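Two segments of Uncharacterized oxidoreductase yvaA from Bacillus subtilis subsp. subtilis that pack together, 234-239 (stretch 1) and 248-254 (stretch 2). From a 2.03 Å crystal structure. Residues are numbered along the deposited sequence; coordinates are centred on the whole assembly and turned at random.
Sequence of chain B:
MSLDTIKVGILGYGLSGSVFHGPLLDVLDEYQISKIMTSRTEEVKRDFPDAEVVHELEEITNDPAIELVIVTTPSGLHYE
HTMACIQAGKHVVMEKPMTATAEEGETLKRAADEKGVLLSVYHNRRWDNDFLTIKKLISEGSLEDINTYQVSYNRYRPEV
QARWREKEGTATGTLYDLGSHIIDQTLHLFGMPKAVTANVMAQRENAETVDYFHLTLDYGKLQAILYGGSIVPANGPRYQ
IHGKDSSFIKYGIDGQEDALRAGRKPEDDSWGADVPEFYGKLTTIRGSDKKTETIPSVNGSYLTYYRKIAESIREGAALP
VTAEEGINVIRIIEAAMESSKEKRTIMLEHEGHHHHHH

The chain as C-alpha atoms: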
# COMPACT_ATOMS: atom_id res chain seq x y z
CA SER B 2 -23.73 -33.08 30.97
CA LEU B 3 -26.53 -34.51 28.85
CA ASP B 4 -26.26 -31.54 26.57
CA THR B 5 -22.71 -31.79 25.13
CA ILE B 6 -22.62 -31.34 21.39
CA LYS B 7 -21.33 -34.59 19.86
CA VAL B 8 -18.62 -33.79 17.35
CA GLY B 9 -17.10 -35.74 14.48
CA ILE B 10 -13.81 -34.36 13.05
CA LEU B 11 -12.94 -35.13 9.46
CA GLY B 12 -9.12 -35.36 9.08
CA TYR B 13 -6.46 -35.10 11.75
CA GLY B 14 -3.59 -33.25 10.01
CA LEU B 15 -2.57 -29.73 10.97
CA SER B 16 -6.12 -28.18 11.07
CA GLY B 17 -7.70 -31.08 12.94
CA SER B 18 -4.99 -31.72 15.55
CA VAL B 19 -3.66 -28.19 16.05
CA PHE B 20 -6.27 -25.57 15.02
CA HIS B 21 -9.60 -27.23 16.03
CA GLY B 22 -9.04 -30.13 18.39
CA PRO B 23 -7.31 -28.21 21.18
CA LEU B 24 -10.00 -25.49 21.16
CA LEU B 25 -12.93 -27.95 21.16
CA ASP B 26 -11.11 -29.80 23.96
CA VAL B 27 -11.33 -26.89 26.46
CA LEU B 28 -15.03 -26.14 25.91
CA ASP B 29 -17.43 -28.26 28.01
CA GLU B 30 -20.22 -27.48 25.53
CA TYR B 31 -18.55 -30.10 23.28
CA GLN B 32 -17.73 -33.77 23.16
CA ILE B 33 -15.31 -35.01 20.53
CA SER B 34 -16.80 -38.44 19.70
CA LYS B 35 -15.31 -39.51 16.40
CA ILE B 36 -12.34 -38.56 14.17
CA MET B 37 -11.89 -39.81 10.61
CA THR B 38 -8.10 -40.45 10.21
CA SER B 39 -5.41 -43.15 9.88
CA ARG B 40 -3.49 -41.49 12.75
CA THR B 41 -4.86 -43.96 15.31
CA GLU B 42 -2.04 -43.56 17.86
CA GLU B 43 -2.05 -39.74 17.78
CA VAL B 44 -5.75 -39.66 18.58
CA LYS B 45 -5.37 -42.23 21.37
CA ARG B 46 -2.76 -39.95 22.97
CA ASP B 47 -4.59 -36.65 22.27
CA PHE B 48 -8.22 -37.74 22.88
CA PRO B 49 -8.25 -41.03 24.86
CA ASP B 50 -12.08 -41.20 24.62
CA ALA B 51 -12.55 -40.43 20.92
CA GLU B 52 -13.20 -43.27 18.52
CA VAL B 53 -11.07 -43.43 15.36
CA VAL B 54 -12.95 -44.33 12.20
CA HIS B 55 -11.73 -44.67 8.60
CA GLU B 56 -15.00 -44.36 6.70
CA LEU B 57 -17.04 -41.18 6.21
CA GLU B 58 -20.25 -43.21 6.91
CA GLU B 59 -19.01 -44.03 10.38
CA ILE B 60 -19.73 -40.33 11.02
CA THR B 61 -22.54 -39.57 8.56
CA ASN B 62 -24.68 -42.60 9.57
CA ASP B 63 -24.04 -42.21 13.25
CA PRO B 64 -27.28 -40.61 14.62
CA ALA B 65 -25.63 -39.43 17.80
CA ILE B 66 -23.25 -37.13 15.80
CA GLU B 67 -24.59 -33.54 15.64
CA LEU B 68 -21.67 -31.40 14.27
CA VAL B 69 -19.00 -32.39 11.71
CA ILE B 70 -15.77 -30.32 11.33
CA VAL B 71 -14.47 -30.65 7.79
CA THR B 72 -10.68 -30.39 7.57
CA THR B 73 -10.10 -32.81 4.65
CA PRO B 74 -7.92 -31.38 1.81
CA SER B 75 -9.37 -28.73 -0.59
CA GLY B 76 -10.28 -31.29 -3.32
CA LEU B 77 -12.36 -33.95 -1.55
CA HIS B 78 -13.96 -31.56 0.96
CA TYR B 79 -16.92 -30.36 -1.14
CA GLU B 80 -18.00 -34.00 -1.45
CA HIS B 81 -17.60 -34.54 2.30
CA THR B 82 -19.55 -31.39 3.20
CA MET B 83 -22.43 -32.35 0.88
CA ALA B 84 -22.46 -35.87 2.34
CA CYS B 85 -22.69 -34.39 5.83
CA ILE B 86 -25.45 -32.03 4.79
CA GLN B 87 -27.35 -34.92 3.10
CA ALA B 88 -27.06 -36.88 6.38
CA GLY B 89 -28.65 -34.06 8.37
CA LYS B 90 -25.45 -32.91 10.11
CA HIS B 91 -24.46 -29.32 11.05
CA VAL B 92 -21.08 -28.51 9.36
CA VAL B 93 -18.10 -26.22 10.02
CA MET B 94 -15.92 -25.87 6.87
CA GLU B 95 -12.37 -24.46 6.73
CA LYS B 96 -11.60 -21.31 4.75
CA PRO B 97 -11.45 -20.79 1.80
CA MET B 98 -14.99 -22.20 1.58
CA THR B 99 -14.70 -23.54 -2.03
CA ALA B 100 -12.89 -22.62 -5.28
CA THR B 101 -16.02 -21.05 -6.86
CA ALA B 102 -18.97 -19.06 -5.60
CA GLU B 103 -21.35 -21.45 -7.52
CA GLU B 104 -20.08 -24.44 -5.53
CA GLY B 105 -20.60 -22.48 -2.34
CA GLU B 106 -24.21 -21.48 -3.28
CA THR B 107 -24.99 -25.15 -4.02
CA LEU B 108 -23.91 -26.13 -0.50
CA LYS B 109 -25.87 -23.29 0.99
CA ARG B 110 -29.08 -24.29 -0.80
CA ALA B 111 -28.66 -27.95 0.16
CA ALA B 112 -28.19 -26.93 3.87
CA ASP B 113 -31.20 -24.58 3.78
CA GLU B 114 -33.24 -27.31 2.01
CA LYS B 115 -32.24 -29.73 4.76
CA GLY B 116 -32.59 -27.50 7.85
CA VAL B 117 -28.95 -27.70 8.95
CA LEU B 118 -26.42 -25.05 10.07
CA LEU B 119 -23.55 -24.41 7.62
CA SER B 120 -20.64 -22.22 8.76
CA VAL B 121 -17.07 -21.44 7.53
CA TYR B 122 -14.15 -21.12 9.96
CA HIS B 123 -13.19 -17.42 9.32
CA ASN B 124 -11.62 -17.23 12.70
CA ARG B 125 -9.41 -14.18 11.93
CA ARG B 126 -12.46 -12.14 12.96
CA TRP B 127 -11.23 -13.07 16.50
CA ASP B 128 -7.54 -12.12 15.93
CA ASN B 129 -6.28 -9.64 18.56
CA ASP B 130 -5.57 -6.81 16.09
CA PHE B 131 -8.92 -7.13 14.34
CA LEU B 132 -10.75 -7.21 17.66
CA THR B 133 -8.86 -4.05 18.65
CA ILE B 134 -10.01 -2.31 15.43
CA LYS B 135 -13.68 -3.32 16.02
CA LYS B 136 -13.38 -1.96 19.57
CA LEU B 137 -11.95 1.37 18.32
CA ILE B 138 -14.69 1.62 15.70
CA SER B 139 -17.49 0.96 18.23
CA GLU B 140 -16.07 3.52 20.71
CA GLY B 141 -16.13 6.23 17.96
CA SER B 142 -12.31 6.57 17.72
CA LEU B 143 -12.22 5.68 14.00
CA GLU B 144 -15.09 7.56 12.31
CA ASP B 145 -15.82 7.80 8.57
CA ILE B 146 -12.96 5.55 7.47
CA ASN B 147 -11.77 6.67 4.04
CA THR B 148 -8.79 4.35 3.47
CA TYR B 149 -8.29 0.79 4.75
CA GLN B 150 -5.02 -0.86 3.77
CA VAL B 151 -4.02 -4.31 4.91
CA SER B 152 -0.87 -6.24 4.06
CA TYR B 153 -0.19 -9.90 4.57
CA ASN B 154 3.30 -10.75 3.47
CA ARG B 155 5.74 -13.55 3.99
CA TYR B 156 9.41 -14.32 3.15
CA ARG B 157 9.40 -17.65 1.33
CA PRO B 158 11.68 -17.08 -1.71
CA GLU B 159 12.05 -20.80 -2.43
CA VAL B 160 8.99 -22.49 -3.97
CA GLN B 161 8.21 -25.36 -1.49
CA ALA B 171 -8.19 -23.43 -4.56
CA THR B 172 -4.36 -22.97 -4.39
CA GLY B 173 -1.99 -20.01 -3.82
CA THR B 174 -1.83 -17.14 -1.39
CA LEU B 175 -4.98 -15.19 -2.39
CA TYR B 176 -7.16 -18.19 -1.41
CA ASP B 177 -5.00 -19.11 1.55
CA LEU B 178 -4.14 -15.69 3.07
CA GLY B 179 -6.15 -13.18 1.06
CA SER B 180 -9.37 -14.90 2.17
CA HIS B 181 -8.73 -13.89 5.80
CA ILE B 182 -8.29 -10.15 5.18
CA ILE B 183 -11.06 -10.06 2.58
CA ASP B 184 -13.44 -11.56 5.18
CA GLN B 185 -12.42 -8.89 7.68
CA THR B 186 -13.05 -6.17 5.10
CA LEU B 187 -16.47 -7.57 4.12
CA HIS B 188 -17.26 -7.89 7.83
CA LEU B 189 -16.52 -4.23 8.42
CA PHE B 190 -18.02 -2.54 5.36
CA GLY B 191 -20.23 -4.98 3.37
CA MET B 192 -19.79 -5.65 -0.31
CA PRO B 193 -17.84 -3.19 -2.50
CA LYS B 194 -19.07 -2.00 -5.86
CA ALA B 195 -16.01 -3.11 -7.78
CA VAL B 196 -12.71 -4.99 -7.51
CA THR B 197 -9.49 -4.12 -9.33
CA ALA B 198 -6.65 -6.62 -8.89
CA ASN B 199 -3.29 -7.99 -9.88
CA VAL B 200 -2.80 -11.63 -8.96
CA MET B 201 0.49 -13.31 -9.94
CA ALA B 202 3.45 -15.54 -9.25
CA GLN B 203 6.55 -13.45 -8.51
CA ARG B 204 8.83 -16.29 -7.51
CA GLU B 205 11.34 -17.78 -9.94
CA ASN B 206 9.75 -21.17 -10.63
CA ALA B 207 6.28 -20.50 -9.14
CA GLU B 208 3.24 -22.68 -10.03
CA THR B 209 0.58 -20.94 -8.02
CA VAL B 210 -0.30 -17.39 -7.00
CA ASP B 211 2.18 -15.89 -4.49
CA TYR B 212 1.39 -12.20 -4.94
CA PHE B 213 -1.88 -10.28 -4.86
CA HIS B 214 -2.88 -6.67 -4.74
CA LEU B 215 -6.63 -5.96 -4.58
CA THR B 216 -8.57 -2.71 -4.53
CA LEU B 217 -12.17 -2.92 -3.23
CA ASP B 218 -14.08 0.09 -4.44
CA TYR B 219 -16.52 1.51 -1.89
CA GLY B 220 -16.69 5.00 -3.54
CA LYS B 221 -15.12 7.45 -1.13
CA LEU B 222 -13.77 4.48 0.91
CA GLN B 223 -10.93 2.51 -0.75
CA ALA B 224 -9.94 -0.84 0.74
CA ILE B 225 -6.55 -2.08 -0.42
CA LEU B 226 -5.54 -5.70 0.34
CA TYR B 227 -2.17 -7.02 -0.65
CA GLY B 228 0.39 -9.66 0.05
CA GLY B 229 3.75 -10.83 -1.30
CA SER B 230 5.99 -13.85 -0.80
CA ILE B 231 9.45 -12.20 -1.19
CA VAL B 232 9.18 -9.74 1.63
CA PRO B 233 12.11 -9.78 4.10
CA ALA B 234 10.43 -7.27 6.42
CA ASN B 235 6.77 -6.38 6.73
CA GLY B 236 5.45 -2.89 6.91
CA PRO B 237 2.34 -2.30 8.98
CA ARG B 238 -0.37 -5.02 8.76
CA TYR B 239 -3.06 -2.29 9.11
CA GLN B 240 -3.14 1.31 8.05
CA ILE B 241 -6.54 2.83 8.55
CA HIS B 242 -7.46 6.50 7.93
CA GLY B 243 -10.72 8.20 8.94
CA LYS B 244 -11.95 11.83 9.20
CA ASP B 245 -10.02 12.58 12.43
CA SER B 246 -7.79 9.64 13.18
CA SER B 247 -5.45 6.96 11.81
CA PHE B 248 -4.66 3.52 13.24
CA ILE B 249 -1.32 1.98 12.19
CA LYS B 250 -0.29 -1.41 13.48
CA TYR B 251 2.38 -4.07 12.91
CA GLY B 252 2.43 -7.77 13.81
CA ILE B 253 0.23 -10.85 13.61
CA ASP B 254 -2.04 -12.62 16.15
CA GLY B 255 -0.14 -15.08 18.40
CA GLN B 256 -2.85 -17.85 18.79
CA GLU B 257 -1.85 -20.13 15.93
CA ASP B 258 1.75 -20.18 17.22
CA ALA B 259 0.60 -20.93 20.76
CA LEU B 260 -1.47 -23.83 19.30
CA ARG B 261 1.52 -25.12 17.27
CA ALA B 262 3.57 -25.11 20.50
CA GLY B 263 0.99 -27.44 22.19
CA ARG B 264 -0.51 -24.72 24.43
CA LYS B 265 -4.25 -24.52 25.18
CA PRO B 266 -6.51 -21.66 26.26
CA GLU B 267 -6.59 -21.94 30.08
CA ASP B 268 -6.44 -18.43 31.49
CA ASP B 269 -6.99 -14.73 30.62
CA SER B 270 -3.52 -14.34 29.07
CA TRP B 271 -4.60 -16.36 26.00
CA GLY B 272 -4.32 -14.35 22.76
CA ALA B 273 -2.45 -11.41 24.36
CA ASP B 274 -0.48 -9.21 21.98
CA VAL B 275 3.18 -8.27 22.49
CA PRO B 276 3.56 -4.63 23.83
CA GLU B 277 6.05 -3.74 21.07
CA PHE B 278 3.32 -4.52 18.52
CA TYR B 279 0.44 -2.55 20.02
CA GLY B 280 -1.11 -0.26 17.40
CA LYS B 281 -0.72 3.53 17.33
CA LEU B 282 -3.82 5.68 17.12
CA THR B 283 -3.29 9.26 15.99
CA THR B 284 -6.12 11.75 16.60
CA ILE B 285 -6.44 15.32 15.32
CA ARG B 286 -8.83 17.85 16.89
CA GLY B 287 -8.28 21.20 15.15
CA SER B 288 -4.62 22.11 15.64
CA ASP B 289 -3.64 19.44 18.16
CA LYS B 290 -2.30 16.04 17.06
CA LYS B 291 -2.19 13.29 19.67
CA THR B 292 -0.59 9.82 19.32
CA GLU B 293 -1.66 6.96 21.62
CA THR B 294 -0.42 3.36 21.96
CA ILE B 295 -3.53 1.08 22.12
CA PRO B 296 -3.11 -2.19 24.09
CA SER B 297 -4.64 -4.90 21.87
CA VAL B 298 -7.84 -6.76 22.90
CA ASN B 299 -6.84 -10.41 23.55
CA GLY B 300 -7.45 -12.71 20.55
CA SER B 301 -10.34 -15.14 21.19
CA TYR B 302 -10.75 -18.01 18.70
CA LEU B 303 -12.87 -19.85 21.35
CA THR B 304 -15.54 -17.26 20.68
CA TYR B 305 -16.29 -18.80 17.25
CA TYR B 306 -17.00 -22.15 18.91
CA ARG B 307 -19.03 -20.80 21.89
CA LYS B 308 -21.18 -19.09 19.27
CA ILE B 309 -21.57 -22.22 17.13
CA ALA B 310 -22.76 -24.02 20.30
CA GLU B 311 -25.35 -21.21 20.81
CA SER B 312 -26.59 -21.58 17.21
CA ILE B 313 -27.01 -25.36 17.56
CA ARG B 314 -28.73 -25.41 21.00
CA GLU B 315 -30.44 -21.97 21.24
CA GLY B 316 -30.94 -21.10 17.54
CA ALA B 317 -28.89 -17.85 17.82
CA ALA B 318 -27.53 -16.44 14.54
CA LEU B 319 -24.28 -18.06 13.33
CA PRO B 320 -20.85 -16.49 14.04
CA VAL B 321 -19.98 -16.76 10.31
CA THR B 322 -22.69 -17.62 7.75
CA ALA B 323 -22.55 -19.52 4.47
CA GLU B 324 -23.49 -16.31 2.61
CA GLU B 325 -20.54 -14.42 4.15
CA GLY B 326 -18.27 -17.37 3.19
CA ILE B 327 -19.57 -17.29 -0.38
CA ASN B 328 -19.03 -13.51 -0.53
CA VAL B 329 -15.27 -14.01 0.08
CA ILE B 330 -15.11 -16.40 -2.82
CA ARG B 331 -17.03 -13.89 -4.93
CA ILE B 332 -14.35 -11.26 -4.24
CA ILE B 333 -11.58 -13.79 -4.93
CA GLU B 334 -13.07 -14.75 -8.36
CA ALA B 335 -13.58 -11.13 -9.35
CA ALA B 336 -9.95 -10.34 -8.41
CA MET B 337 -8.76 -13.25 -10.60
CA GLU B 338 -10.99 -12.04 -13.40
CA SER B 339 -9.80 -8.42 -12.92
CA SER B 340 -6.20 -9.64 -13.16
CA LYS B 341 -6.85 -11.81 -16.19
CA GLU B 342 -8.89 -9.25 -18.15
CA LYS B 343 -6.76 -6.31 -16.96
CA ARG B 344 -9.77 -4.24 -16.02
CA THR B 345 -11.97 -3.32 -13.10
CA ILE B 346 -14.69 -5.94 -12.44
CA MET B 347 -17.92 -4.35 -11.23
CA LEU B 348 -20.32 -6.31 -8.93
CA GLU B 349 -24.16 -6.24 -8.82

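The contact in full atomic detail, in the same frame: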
# COMPACT_ATOMS: atom_id res chain seq x y z
N ALA B 234 11.05 -7.88 5.24
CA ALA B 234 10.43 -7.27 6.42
C ALA B 234 9.13 -6.63 6.06
O ALA B 234 9.03 -6.00 5.00
CB ALA B 234 11.36 -6.26 7.08
N ASN B 235 8.14 -6.84 6.94
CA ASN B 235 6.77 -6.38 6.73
C ASN B 235 6.64 -4.93 7.13
O ASN B 235 7.22 -4.47 8.13
CB ASN B 235 5.76 -7.23 7.54
CG ASN B 235 5.84 -8.74 7.23
OD1 ASN B 235 5.90 -9.13 6.07
ND2 ASN B 235 5.88 -9.58 8.27
N GLY B 236 5.84 -4.19 6.40
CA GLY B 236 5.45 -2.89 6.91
C GLY B 236 4.29 -3.11 7.86
O GLY B 236 4.06 -4.23 8.30
N PRO B 237 3.54 -2.07 8.18
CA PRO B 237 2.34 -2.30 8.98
C PRO B 237 1.34 -3.29 8.31
O PRO B 237 1.20 -3.34 7.06
CB PRO B 237 1.68 -0.94 9.01
CG PRO B 237 2.63 0.03 8.41
CD PRO B 237 3.70 -0.67 7.75
N ARG B 238 0.74 -4.12 9.15
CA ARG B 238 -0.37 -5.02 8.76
C ARG B 238 -1.59 -4.16 8.42
O ARG B 238 -2.19 -4.33 7.35
CB ARG B 238 -0.70 -6.02 9.86
CG ARG B 238 -1.90 -6.95 9.50
CD ARG B 238 -1.96 -8.18 10.39
NE ARG B 238 -3.18 -9.00 10.17
CZ ARG B 238 -3.24 -10.11 9.43
NH1 ARG B 238 -2.16 -10.55 8.74
NH2 ARG B 238 -4.40 -10.80 9.36
N TYR B 239 -1.93 -3.23 9.30
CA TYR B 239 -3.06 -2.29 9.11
C TYR B 239 -2.63 -0.84 9.05
O TYR B 239 -1.88 -0.36 9.89
CB TYR B 239 -4.13 -2.40 10.23
CG TYR B 239 -4.71 -3.80 10.34
CD1 TYR B 239 -5.79 -4.19 9.53
CD2 TYR B 239 -4.14 -4.74 11.18
CE1 TYR B 239 -6.31 -5.47 9.59
CE2 TYR B 239 -4.65 -6.03 11.24
CZ TYR B 239 -5.73 -6.39 10.43
OH TYR B 239 -6.23 -7.68 10.47
N PHE B 248 -5.16 4.64 12.43
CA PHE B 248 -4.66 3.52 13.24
C PHE B 248 -3.63 2.78 12.42
O PHE B 248 -3.92 2.36 11.29
CB PHE B 248 -5.81 2.59 13.65
CG PHE B 248 -5.43 1.56 14.70
CD1 PHE B 248 -4.98 1.95 15.96
CD2 PHE B 248 -5.54 0.19 14.41
CE1 PHE B 248 -4.63 1.02 16.93
CE2 PHE B 248 -5.20 -0.77 15.36
CZ PHE B 248 -4.74 -0.36 16.64
N ILE B 249 -2.41 2.67 12.94
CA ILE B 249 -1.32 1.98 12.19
C ILE B 249 -0.77 0.92 13.09
O ILE B 249 -0.40 1.21 14.23
CB ILE B 249 -0.14 2.88 11.82
CG1 ILE B 249 -0.55 4.18 11.10
CG2 ILE B 249 0.93 2.05 11.05
CD1 ILE B 249 -1.24 4.00 9.85
N LYS B 250 -0.73 -0.32 12.61
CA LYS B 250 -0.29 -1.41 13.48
C LYS B 250 0.51 -2.47 12.74
O LYS B 250 0.13 -2.87 11.62
CB LYS B 250 -1.51 -2.06 14.17
CG LYS B 250 -1.10 -3.16 15.17
CD LYS B 250 -2.33 -3.75 15.94
CE LYS B 250 -1.89 -4.77 16.99
NZ LYS B 250 -0.81 -5.77 16.45
N TYR B 251 1.57 -2.94 13.39
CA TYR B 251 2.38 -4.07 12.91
C TYR B 251 2.02 -5.39 13.64
O TYR B 251 1.46 -5.37 14.72
CB TYR B 251 3.87 -3.82 13.13
CG TYR B 251 4.50 -2.67 12.35
CD1 TYR B 251 5.45 -2.93 11.35
CD2 TYR B 251 4.15 -1.34 12.61
CE1 TYR B 251 6.05 -1.91 10.61
CE2 TYR B 251 4.75 -0.27 11.89
CZ TYR B 251 5.71 -0.58 10.89
OH TYR B 251 6.32 0.40 10.19
N GLY B 252 2.40 -6.51 13.05
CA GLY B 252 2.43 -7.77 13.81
C GLY B 252 1.26 -8.65 13.37
O GLY B 252 0.40 -8.24 12.57
N ILE B 253 1.25 -9.86 13.92
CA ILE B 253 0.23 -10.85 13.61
C ILE B 253 -0.20 -11.51 14.93
O ILE B 253 0.59 -11.57 15.89
CB ILE B 253 0.81 -11.85 12.58
CG1 ILE B 253 -0.31 -12.43 11.67
CG2 ILE B 253 1.78 -12.88 13.26
CD1 ILE B 253 0.03 -13.77 11.04
N ASP B 254 -1.46 -11.93 14.99
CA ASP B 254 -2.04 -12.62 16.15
C ASP B 254 -1.21 -13.83 16.56
O ASP B 254 -0.78 -14.60 15.69
CB ASP B 254 -3.51 -12.98 15.85
CG ASP B 254 -4.18 -13.74 16.98
OD1 ASP B 254 -5.01 -13.14 17.72
OD2 ASP B 254 -3.88 -14.94 17.10
O HOH W 1 3.58 -5.99 10.24

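Stretch 1 comes nearest to stretch 2, CA to CA, at Pro 237 and pairs with it as a strand only at its last residue, Tyr 239. The end-to-end directions of the touching parts lie 130° apart. Together the two stretches bury 432 Å² of surface.

Ala 234 lies out of reach of stretch 2. Asn 235 makes the first contact, and it does so through its backbone. Its O lies 3.8 Å from CE1 of Tyr 251, at the edge of the ring and near the ring plane. The Asn 235 side chain points sideways and stays exposed.

Gly 236 continues along the same ring, with its C 3.5 Å from Tyr 251 CE1. Its carbonyl also takes part in a water bridge. The water donates to Gly 236 O at 2.7 Å and accepts from Gly 252 N at 3.1 Å. It thus joins two backbone groups that are too far apart to bond directly.

Pro 237 has no backbone N-H to donate. Its ring makes apolar contacts, and its CA lies 3.5 Å from Lys 250 O. Its N sits over one face of the Tyr 251 ring, and its CD is 3.7 Å from Tyr 251 CZ. Its CB packs against CG2 of Ile 249, also at 3.7 Å. The proline therefore touches side chains of two residues of stretch 2. The CA atoms of Pro 237 and Tyr 251 are 4.3 Å apart, so the backbones run close here.

Arg 238 N donates a weak hydrogen bond to Lys 250 O. Arg 238 N lies only 2.8 Å from Lys 250 O, but the N-H...O angle of 121° is poor, so the bond is weak. The CA-to-CB bond of Arg 238 points toward stretch 2, and the side chain is extended, with chi1 to chi3 all t. Its CD lies 3.2 Å from Gly 252 O. Farther out, CG1 of Ile 253 covers one face of the guanidinium, 3.9 Å from NH1. Arg 238 NE also makes a weak hydrogen bond to Tyr 239 OH, 3.3 Å away within the same stretch.

Tyr 239 forms an antiparallel, hydrogen-bonded bridge with Lys 250. Tyr 239 N donates to Lys 250 O at 3.1 Å, and Lys 250 N donates to Tyr 239 O at 3.0 Å. Both bonds are nearly straight. Lys 250 O thus accepts from two successive backbone N-H groups. Tyr 239 O also receives a CA-H...O contact from Ile 249 CA at 3.3 Å. The Tyr 239 and Lys 250 side chains leave the backbone on the same face of the sheet. The end of the lysine then leads away, and its NZ bonds to Tyr 251 O at 2.9 Å.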